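Local structure of DNA ligase (Aquifex aeolicus, 3QWU) at residues Thr65-Gln70 with Glu196-Ile201; Asp82-Arg87 with Cys105-Asp110; Phe290-Gln295 with Gly357-Leu362. The protein is a putative ATP-dependent DNA ligase that probably seals breaks in nucleic acid, and binds adenosine and calcium. All coordinates share one frame; numbering follows the deposited sequence.

Starting from the N terminus, the chain enters contact 1 at helix 63-70. It then runs through strand 84-91 and helix 106-115. These two elements meet in contact 2, a short loop of 17 intervening residues nested inside the much longer loop that contact 1 closes at helix 195-210. Contact 3 opens only after that, with helix 276-299, and closes at helix 353-363. Contact 1 ties two helices to the mixed sheet of the probable nucleotidyltransferase domain. Contact 2 joins the antiparallel sheet of strand 84-91, whose segment also meets adenosine and calcium, to helix 106-115. Contact 3 lies in the C-terminal region. Contacts 1 and 3 both touch the second subunit.

Contact 1: Thr65-Gln70 with Glu196-Ile201; sequences TGLREQ and EGIKKI
Ile198 is the first residue of 196-201 to meet helix 65-70. It slides past Leu67 in the opposite direction. The terminal Ile198 CD1 lies 3.7 Å from Leu67 CD1 and 4.1 Å from Leu67 CB, so the methyl touches Leu67 at its CB and at one branch. The torsions explain this reach. CG1 stands opposite the carbonyl carbon of Ile198 (chi1 -66°), and a second turn carries CD1 across to the other helix. Ile198 CG1 itself meets Arg68 NH2 at 4.1 Å. The two side chains cross at about a right angle. NH1 and NH2 of the arginine have partners elsewhere: NH1 forms a salt bridge with Glu64, and NH2 donates to the carbonyl oxygen of Ala193. Its NH2 comes obliquely to Ile198 CG1, at the exposed side of the contact.

Both helices pack on one face of the mixed sheet that holds strands 75-80 and 215-220. This is probably the core sheet of the nucleotidyltransferase domain of a ligase. Their axes approach to 11.2 Å and run at 132°, closer to antiparallel than to parallel.

One turn further on, Ile201 faces the same leucine. Ile201 CD1 and Leu67 CD1 reach toward each other, tip to tip, at 3.6 Å. Leu67 and Ile201 both also press on Phe75 and Phe218 of the sheet. The side chain of Leu67 is about 10 Å from that of Lys219, which binds adenosine. On the outer side of helix 65-70, Thr65 and Glu69 pack against Ser364 of the second subunit.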
loop_
_atom_site.group_PDB
_atom_site.type_symbol
_atom_site.label_atom_id
_atom_site.label_comp_id
_atom_site.label_asym_id
_atom_site.label_seq_id
_atom_site.Cartn_x
_atom_site.Cartn_y
_atom_site.Cartn_z
ATOM N N THR A 65 23.559 -13.531 2.185
ATOM C CA THR A 65 23.092 -14.114 3.426
ATOM C C THR A 65 21.899 -15.029 3.202
ATOM O O THR A 65 21.686 -15.905 3.975
ATOM C CB THR A 65 22.718 -13.008 4.401
ATOM O OG1 THR A 65 23.812 -12.086 4.459
ATOM C CG2 THR A 65 22.455 -13.541 5.766
ATOM N N GLY A 66 21.106 -14.826 2.154
ATOM C CA GLY A 66 19.982 -15.704 1.895
ATOM C C GLY A 66 20.433 -17.074 1.413
ATOM O O GLY A 66 19.956 -18.120 1.887
ATOM N N LEU A 67 21.366 -17.061 0.467
ATOM C CA LEU A 67 21.905 -18.288 -0.087
ATOM C C LEU A 67 22.613 -19.103 0.988
ATOM O O LEU A 67 22.397 -20.286 1.123
ATOM C CB LEU A 67 22.873 -17.964 -1.214
ATOM C CG LEU A 67 22.243 -17.479 -2.511
ATOM C CD1 LEU A 67 23.328 -17.449 -3.578
ATOM C CD2 LEU A 67 21.101 -18.386 -2.864
ATOM N N ARG A 68 23.407 -18.426 1.783
ATOM C CA ARG A 68 24.075 -19.000 2.932
ATOM C C ARG A 68 23.092 -19.544 3.983
ATOM O O ARG A 68 23.343 -20.561 4.588
ATOM C CB ARG A 68 24.995 -17.936 3.509
ATOM C CG ARG A 68 25.996 -18.382 4.501
ATOM C CD ARG A 68 27.129 -17.327 4.626
ATOM N NE ARG A 68 28.077 -17.515 3.521
ATOM C CZ ARG A 68 28.788 -16.567 2.911
ATOM N NH1 ARG A 68 28.677 -15.297 3.275
ATOM N NH2 ARG A 68 29.628 -16.913 1.920
ATOM N N GLU A 69 21.957 -18.890 4.175
ATOM C CA GLU A 69 20.996 -19.370 5.194
ATOM C C GLU A 69 20.073 -20.508 4.698
ATOM O O GLU A 69 19.774 -21.435 5.443
ATOM C CB GLU A 69 20.163 -18.195 5.731
ATOM C CG GLU A 69 19.055 -18.532 6.756
ATOM C CD GLU A 69 19.568 -18.675 8.203
ATOM O OE1 GLU A 69 20.415 -17.880 8.666
ATOM O OE2 GLU A 69 19.091 -19.579 8.893
ATOM N N GLN A 70 19.610 -20.434 3.460
ATOM C CA GLN A 70 18.531 -21.315 3.045
ATOM C C GLN A 70 18.960 -22.700 2.563
ATOM O O GLN A 70 18.142 -23.606 2.573
ATOM C CB GLN A 70 17.696 -20.658 1.962
ATOM C CG GLN A 70 16.939 -19.445 2.449
ATOM C CD GLN A 70 16.003 -19.727 3.616
ATOM O OE1 GLN A 70 15.979 -18.975 4.605
ATOM N NE2 GLN A 70 15.210 -20.796 3.491
ATOM N N GLU A 196 33.504 -18.138 -3.690
ATOM C CA GLU A 196 33.557 -18.162 -5.169
ATOM C C GLU A 196 32.179 -18.266 -5.759
ATOM O O GLU A 196 31.814 -17.484 -6.637
ATOM C CB GLU A 196 34.437 -19.299 -5.744
ATOM C CG GLU A 196 35.700 -18.801 -6.493
ATOM C CD GLU A 196 35.492 -17.451 -7.238
ATOM O OE1 GLU A 196 34.567 -17.347 -8.076
ATOM O OE2 GLU A 196 36.264 -16.495 -6.983
ATOM N N GLY A 197 31.395 -19.222 -5.273
ATOM C CA GLY A 197 29.979 -19.330 -5.689
ATOM C C GLY A 197 29.261 -17.983 -5.626
ATOM O O GLY A 197 28.617 -17.523 -6.597
ATOM N N ILE A 198 29.413 -17.296 -4.508
ATOM C CA ILE A 198 28.722 -16.043 -4.343
ATOM C C ILE A 198 29.215 -15.016 -5.326
ATOM O O ILE A 198 28.402 -14.238 -5.830
ATOM C CB ILE A 198 28.868 -15.481 -2.899
ATOM C CG1 ILE A 198 28.160 -16.406 -1.894
ATOM C CG2 ILE A 198 28.339 -14.046 -2.789
ATOM C CD1 ILE A 198 26.666 -16.573 -2.148
ATOM N N LYS A 199 30.518 -14.966 -5.609
ATOM C CA LYS A 199 30.988 -13.948 -6.550
ATOM C C LYS A 199 30.323 -14.207 -7.914
ATOM O O LYS A 199 29.845 -13.278 -8.543
ATOM C CB LYS A 199 32.500 -13.908 -6.705
ATOM C CG LYS A 199 33.233 -12.866 -5.808
ATOM C CD LYS A 199 33.484 -13.335 -4.317
ATOM C CE LYS A 199 34.867 -12.898 -3.728
ATOM N NZ LYS A 199 35.960 -13.971 -3.839
ATOM N N LYS A 200 30.246 -15.463 -8.332
ATOM C CA LYS A 200 29.731 -15.781 -9.665
ATOM C C LYS A 200 28.226 -15.506 -9.777
ATOM O O LYS A 200 27.766 -14.865 -10.738
ATOM C CB LYS A 200 30.034 -17.215 -10.025
ATOM C CG LYS A 200 31.540 -17.513 -10.043
ATOM C CD LYS A 200 31.800 -19.013 -10.230
ATOM C CE LYS A 200 33.150 -19.408 -9.707
ATOM N NZ LYS A 200 33.412 -20.881 -9.857
ATOM N N ILE A 201 27.469 -15.944 -8.778
ATOM C CA ILE A 201 26.043 -15.682 -8.759
ATOM C C ILE A 201 25.750 -14.190 -8.747
ATOM O O ILE A 201 24.776 -13.764 -9.308
ATOM C CB ILE A 201 25.367 -16.369 -7.544
ATOM C CG1 ILE A 201 25.525 -17.864 -7.650
ATOM C CG2 ILE A 201 23.892 -16.031 -7.449
ATOM C CD1 ILE A 201 25.259 -18.580 -6.406
#

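Contact 2: Asp82-Arg87 with Cys105-Asp110; sequences DGYNTR and CPFTTD. With CA (calcium ion), chain D; ADN (adenosine), chain C.
Tyr84 reaches from strand 84-87 to Thr108 on helix 106-110. Its CB points toward the helix, and CG sits between the backbone N and the carbonyl carbon (chi1 67°). The ring then runs out past Val133 of the neighbouring strand. Thr108 OG1 lies at the ring's edge, near its plane, 3.2 Å from Tyr84 CE1. At the tip, Tyr84 OH and Thr108 OG1 share a very short hydrogen bond, modelled at 2.5 Å. Either could be the donor. The same Tyr84 OH meets the edge of the Phe107 ring, 3.3 Å from Phe107 CD2.

Thr108 is set in turn by the helix start. Cys105 is the N-cap, and its SG accepts from Thr108 N at 3.2 Å and 168°. Thr108 CG2 rests 3.6 Å from Thr86 OG1, a hydroxyl bonded to Leu98 O. A phenylalanine in place of Tyr84 would probably leave Thr108 OG1 without this partner and the Phe107 edge without its polar neighbour.

The sequence Lys80-Val81-Asp82-Gly83 fits the KxDG motif of nucleotidyltransferases, in which the lysine takes up AMP. Here Lys80 binds adenosine. Between Tyr84 and Thr86, Asn85 turns to the other side of the strand. Asn85 ND2 donates to adenosine O2' at 3.0 Å and more weakly to O3'. Asp82 OD2 binds calcium at 2.6 Å, with Glu143 and Asp239 completing the protein ligands, while Asp82 OD1 accepts from a calcium-bound water. The strand and the loop before it thus carry polar groups for ribose and metal, and one hydroxyl, that of Tyr84, bonded to the capped helix, with Thr86 in contact beside it.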
loop_
_atom_site.group_PDB
_atom_site.type_symbol
_atom_site.label_atom_id
_atom_site.label_comp_id
_atom_site.label_asym_id
_atom_site.label_seq_id
_atom_site.Cartn_x
_atom_site.Cartn_y
_atom_site.Cartn_z
ATOM N N ASP A 82 9.708 -14.109 -16.862
ATOM C CA ASP A 82 8.556 -13.323 -16.488
ATOM C C ASP A 82 7.435 -13.528 -17.506
ATOM O O ASP A 82 7.390 -12.892 -18.551
ATOM C CB ASP A 82 8.944 -11.862 -16.376
ATOM C CG ASP A 82 7.809 -11.001 -15.817
ATOM O OD1 ASP A 82 6.876 -11.519 -15.150
ATOM O OD2 ASP A 82 7.855 -9.774 -16.016
ATOM N N GLY A 83 6.538 -14.447 -17.180
ATOM C CA GLY A 83 5.379 -14.733 -18.013
ATOM C C GLY A 83 4.315 -15.251 -17.063
ATOM O O GLY A 83 4.174 -14.734 -15.962
ATOM N N TYR A 84 3.594 -16.298 -17.449
ATOM C CA TYR A 84 2.674 -16.954 -16.544
ATOM C C TYR A 84 2.924 -18.459 -16.489
ATOM O O TYR A 84 3.423 -19.078 -17.391
ATOM C CB TYR A 84 1.225 -16.605 -16.885
ATOM C CG TYR A 84 0.745 -17.176 -18.236
ATOM C CD1 TYR A 84 -0.004 -18.351 -18.287
ATOM C CD2 TYR A 84 1.042 -16.540 -19.453
ATOM C CE1 TYR A 84 -0.451 -18.873 -19.506
ATOM C CE2 TYR A 84 0.602 -17.071 -20.695
ATOM C CZ TYR A 84 -0.158 -18.232 -20.693
ATOM O OH TYR A 84 -0.589 -18.782 -21.856
ATOM N N ASN A 85 2.575 -19.026 -15.357
ATOM C CA ASN A 85 2.816 -20.397 -15.030
ATOM C C ASN A 85 1.807 -21.295 -15.725
ATOM O O ASN A 85 0.588 -20.996 -15.782
ATOM C CB ASN A 85 2.636 -20.523 -13.526
ATOM C CG ASN A 85 2.871 -21.890 -13.036
ATOM O OD1 ASN A 85 2.017 -22.775 -13.174
ATOM N ND2 ASN A 85 3.996 -22.073 -12.377
ATOM N N THR A 86 2.308 -22.413 -16.247
ATOM C CA THR A 86 1.428 -23.386 -16.817
ATOM C C THR A 86 1.819 -24.794 -16.456
ATOM O O THR A 86 3.008 -25.108 -16.269
ATOM C CB THR A 86 1.336 -23.259 -18.336
ATOM O OG1 THR A 86 0.070 -23.816 -18.735
ATOM C CG2 THR A 86 2.462 -24.016 -19.022
ATOM N N ARG A 87 0.792 -25.627 -16.343
ATOM C CA ARG A 87 0.943 -27.037 -16.009
ATOM C C ARG A 87 0.242 -27.826 -17.121
ATOM O O ARG A 87 -0.931 -27.593 -17.402
ATOM C CB ARG A 87 0.316 -27.299 -14.653
ATOM C CG ARG A 87 1.278 -27.064 -13.450
ATOM C CD ARG A 87 0.481 -27.181 -12.142
ATOM N NE ARG A 87 -0.591 -26.186 -12.182
ATOM C CZ ARG A 87 -1.747 -26.290 -11.547
ATOM N NH1 ARG A 87 -1.996 -27.330 -10.763
ATOM N NH2 ARG A 87 -2.654 -25.331 -11.664
ATOM N N CYS A 105 -6.763 -23.303 -19.343
ATOM C CA CYS A 105 -6.530 -22.060 -20.082
ATOM C C CYS A 105 -6.862 -22.287 -21.535
ATOM O O CYS A 105 -6.202 -23.090 -22.201
ATOM C CB CYS A 105 -5.081 -21.636 -19.996
ATOM S SG CYS A 105 -4.847 -20.086 -20.933
ATOM N N PRO A 106 -7.890 -21.600 -22.037
ATOM C CA PRO A 106 -8.290 -21.784 -23.431
ATOM C C PRO A 106 -7.231 -21.293 -24.426
ATOM O O PRO A 106 -7.091 -21.844 -25.511
ATOM C CB PRO A 106 -9.585 -20.952 -23.550
ATOM C CG PRO A 106 -9.959 -20.563 -22.207
ATOM C CD PRO A 106 -8.791 -20.682 -21.310
ATOM N N PHE A 107 -6.479 -20.268 -24.050
ATOM C CA PHE A 107 -5.442 -19.773 -24.931
ATOM C C PHE A 107 -4.263 -20.732 -24.950
ATOM O O PHE A 107 -3.888 -21.207 -26.030
ATOM C CB PHE A 107 -4.997 -18.372 -24.525
ATOM C CG PHE A 107 -3.700 -17.937 -25.150
ATOM C CD1 PHE A 107 -3.666 -17.467 -26.430
ATOM C CD2 PHE A 107 -2.525 -17.994 -24.436
ATOM C CE1 PHE A 107 -2.505 -17.032 -26.991
ATOM C CE2 PHE A 107 -1.346 -17.595 -25.001
ATOM C CZ PHE A 107 -1.337 -17.094 -26.279
ATOM N N THR A 108 -3.682 -21.011 -23.782
ATOM C CA THR A 108 -2.525 -21.923 -23.680
ATOM C C THR A 108 -2.861 -23.305 -24.244
ATOM O O THR A 108 -2.068 -23.870 -24.982
ATOM C CB THR A 108 -1.999 -22.090 -22.210
ATOM O OG1 THR A 108 -1.986 -20.819 -21.554
ATOM C CG2 THR A 108 -0.577 -22.811 -22.168
ATOM N N THR A 109 -4.018 -23.854 -23.908
ATOM C CA THR A 109 -4.448 -25.152 -24.475
ATOM C C THR A 109 -4.606 -25.129 -26.010
ATOM O O THR A 109 -4.215 -26.072 -26.673
ATOM C CB THR A 109 -5.787 -25.644 -23.888
ATOM O OG1 THR A 109 -5.662 -25.731 -22.489
ATOM C CG2 THR A 109 -6.176 -27.028 -24.472
ATOM N N ASP A 110 -5.207 -24.072 -26.553
ATOM C CA ASP A 110 -5.323 -23.899 -28.013
ATOM C C ASP A 110 -3.944 -23.877 -28.693
ATOM O O ASP A 110 -3.723 -24.439 -29.758
ATOM C CB ASP A 110 -6.047 -22.568 -28.281
ATOM C CG ASP A 110 -6.131 -22.219 -29.758
ATOM O OD1 ASP A 110 -5.080 -21.912 -30.345
ATOM O OD2 ASP A 110 -7.240 -22.239 -30.326
HETATM CA CA CA D . 8.236 -8.002 -14.161
HETATM O "O5'" ADN C . 6.524 -18.426 -7.983
HETATM C "C5'" ADN C . 7.560 -18.256 -8.952
HETATM C "C4'" ADN C . 6.958 -18.281 -10.351
HETATM O "O4'" ADN C . 7.944 -17.915 -11.365
HETATM C "C3'" ADN C . 6.482 -19.681 -10.713
HETATM O "O3'" ADN C . 5.135 -19.972 -10.349
HETATM C "C2'" ADN C . 6.712 -19.770 -12.217
HETATM O "O2'" ADN C . 5.501 -19.575 -12.928
HETATM C "C1'" ADN C . 7.707 -18.668 -12.573
HETATM N N9 ADN C . 9.004 -19.165 -13.059
HETATM C C8 ADN C . 9.692 -18.594 -14.075
HETATM N N7 ADN C . 10.860 -19.233 -14.325
HETATM C C5 ADN C . 10.921 -20.229 -13.403
HETATM C C6 ADN C . 11.914 -21.257 -13.078
HETATM N N6 ADN C . 13.044 -21.307 -13.838
HETATM N N1 ADN C . 11.627 -22.147 -12.078
HETATM C C2 ADN C . 10.478 -22.038 -11.350
HETATM N N3 ADN C . 9.534 -21.081 -11.579
HETATM C C4 ADN C . 9.702 -20.190 -12.580
HETATM O O HOH W 1 6.345 -9.275 -13.595
HETATM O O HOH W 2 8.507 -8.934 -12.140
#

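Contact 3: Phe290-Gln295 with Gly357-Leu362; sequences FQAIEQ and GLLGHL
Leu359 of helix 353-363 packs on Ala292 and Ile293 of helix 276-299 in a small, buried helix-to-helix contact of the C-terminal region, in which aliphatic side chains meet and one methyl lies on a backbone carbonyl. No hydrogen bond crosses it, and only 106 Å² is buried. The backbones come closest at Ile293 and Leu359, whose CA atoms are 7.1 Å apart.

Leu359 does the reaching. Its CB points toward the other helix, and with CG opposite the carbonyl carbon (chi1 -65°), the branch end lies toward that helix. CD1 takes the larger share. Leu359 CD1 lies 3.9 Å from Ala292 O, against the flank of the backbone. Leu359 CD1 is also 4.4 Å from Ala292 CB. The small alanine leaves its main chain open to this methyl. Leu359 CD1 meets Ile293 CG1 as well, at 4.0 Å. The second branch, Leu359 CD2, touches Ile293 CG1 at 4.1 Å. Both methyls of Leu359 approach Ile293 CG1 from the same side. The side chains of Ile293 and Leu359 cross at about a right angle, and the isoleucine is met along its middle and not at its end.

Both helices fall in the ligase C-terminal region, which is assigned to the OB clan. Helix 276-299 leads into strand 303-310. Helix 353-363 follows directly on strand 343-352. The contact thus brings the helix before strand 303-310 against the helix after strand 343-352. Leu359 also touches Val302, in the turn just before strand 303-310, and Gln295 OE1 accepts from Tyr303 N there.

The second subunit covers a neighbouring side. Ile293 packs on Tyr267 of that subunit, and Leu358 and Leu362 pack on its Leu260 and Leu264. Phe290 lies against Leu271 of the same neighbouring chain.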
loop_
_atom_site.group_PDB
_atom_site.type_symbol
_atom_site.label_atom_id
_atom_site.label_comp_id
_atom_site.label_asym_id
_atom_site.label_seq_id
_atom_site.Cartn_x
_atom_site.Cartn_y
_atom_site.Cartn_z
ATOM N N PHE A 290 1.145 8.898 -14.235
ATOM C CA PHE A 290 1.021 10.017 -15.199
ATOM C C PHE A 290 0.470 9.523 -16.507
ATOM O O PHE A 290 -0.382 10.149 -17.096
ATOM C CB PHE A 290 2.380 10.680 -15.491
ATOM C CG PHE A 290 2.294 12.115 -15.701
ATOM C CD1 PHE A 290 2.299 12.977 -14.613
ATOM C CD2 PHE A 290 2.187 12.641 -16.969
ATOM C CE1 PHE A 290 2.165 14.376 -14.774
ATOM C CE2 PHE A 290 2.076 14.049 -17.175
ATOM C CZ PHE A 290 2.065 14.910 -16.069
ATOM N N GLN A 291 0.970 8.385 -16.976
ATOM C CA GLN A 291 0.421 7.779 -18.173
ATOM C C GLN A 291 -1.003 7.343 -18.035
ATOM O O GLN A 291 -1.718 7.331 -19.023
ATOM C CB GLN A 291 1.195 6.529 -18.538
ATOM C CG GLN A 291 2.542 6.766 -19.135
ATOM C CD GLN A 291 3.352 5.475 -19.163
ATOM O OE1 GLN A 291 4.567 5.515 -19.080
ATOM N NE2 GLN A 291 2.671 4.330 -19.280
ATOM N N ALA A 292 -1.412 6.869 -16.865
ATOM C CA ALA A 292 -2.808 6.517 -16.707
ATOM C C ALA A 292 -3.701 7.795 -16.718
ATOM O O ALA A 292 -4.818 7.739 -17.242
ATOM C CB ALA A 292 -3.047 5.686 -15.473
ATOM N N ILE A 293 -3.207 8.919 -16.159
ATOM C CA ILE A 293 -3.889 10.211 -16.293
ATOM C C ILE A 293 -3.938 10.746 -17.722
ATOM O O ILE A 293 -4.977 11.260 -18.169
ATOM C CB ILE A 293 -3.262 11.275 -15.392
ATOM C CG1 ILE A 293 -3.641 10.991 -13.931
ATOM C CG2 ILE A 293 -3.684 12.694 -15.783
ATOM C CD1 ILE A 293 -2.568 11.425 -12.965
ATOM N N GLU A 294 -2.817 10.682 -18.444
ATOM C CA GLU A 294 -2.848 11.058 -19.892
ATOM C C GLU A 294 -3.873 10.186 -20.654
ATOM O O GLU A 294 -4.597 10.718 -21.489
ATOM C CB GLU A 294 -1.473 10.952 -20.571
ATOM C CG GLU A 294 -0.511 12.153 -20.248
ATOM C CD GLU A 294 0.964 11.794 -20.470
ATOM O OE1 GLU A 294 1.271 10.610 -20.629
ATOM O OE2 GLU A 294 1.823 12.686 -20.488
ATOM N N GLN A 295 -3.917 8.877 -20.371
ATOM C CA GLN A 295 -4.813 8.004 -21.095
ATOM C C GLN A 295 -6.275 8.363 -20.745
ATOM O O GLN A 295 -7.129 8.453 -21.651
ATOM C CB GLN A 295 -4.514 6.544 -20.819
ATOM C CG GLN A 295 -5.325 5.547 -21.644
ATOM C CD GLN A 295 -5.235 4.082 -21.155
ATOM O OE1 GLN A 295 -5.446 3.766 -19.961
ATOM N NE2 GLN A 295 -4.954 3.180 -22.092
ATOM N N GLY A 357 -13.032 5.769 -12.461
ATOM C CA GLY A 357 -13.904 6.656 -11.631
ATOM C C GLY A 357 -13.124 7.563 -10.658
ATOM O O GLY A 357 -13.469 8.705 -10.431
ATOM N N LEU A 358 -12.033 7.076 -10.081
ATOM C CA LEU A 358 -11.287 7.891 -9.128
ATOM C C LEU A 358 -10.610 9.061 -9.846
ATOM O O LEU A 358 -10.707 10.198 -9.433
ATOM C CB LEU A 358 -10.255 7.029 -8.415
ATOM C CG LEU A 358 -9.300 7.752 -7.401
ATOM C CD1 LEU A 358 -10.142 8.418 -6.332
ATOM C CD2 LEU A 358 -8.352 6.696 -6.799
ATOM N N LEU A 359 -9.926 8.781 -10.939
ATOM C CA LEU A 359 -9.226 9.836 -11.660
ATOM C C LEU A 359 -10.218 10.888 -12.206
ATOM O O LEU A 359 -9.953 12.091 -12.133
ATOM C CB LEU A 359 -8.327 9.242 -12.750
ATOM C CG LEU A 359 -7.109 8.354 -12.385
ATOM C CD1 LEU A 359 -6.319 7.980 -13.655
ATOM C CD2 LEU A 359 -6.156 8.996 -11.424
ATOM N N GLY A 360 -11.370 10.451 -12.699
ATOM C CA GLY A 360 -12.444 11.340 -13.081
ATOM C C GLY A 360 -12.920 12.235 -11.946
ATOM O O GLY A 360 -13.258 13.440 -12.160
ATOM N N HIS A 361 -12.979 11.661 -10.745
ATOM C CA HIS A 361 -13.489 12.390 -9.585
ATOM C C HIS A 361 -12.483 13.453 -9.131
ATOM O O HIS A 361 -12.839 14.583 -8.884
ATOM C CB HIS A 361 -13.846 11.414 -8.445
ATOM C CG HIS A 361 -14.376 12.090 -7.211
ATOM N ND1 HIS A 361 -15.621 12.679 -7.156
ATOM C CD2 HIS A 361 -13.808 12.303 -5.996
ATOM C CE1 HIS A 361 -15.804 13.213 -5.957
ATOM N NE2 HIS A 361 -14.718 12.989 -5.230
ATOM N N LEU A 362 -11.207 13.078 -9.073
ATOM C CA LEU A 362 -10.155 13.990 -8.701
ATOM C C LEU A 362 -9.860 15.046 -9.761
ATOM O O LEU A 362 -9.739 16.227 -9.416
ATOM C CB LEU A 362 -8.885 13.229 -8.424
ATOM C CG LEU A 362 -8.973 12.113 -7.412
ATOM C CD1 LEU A 362 -7.588 11.518 -7.260
ATOM C CD2 LEU A 362 -9.524 12.655 -6.111
#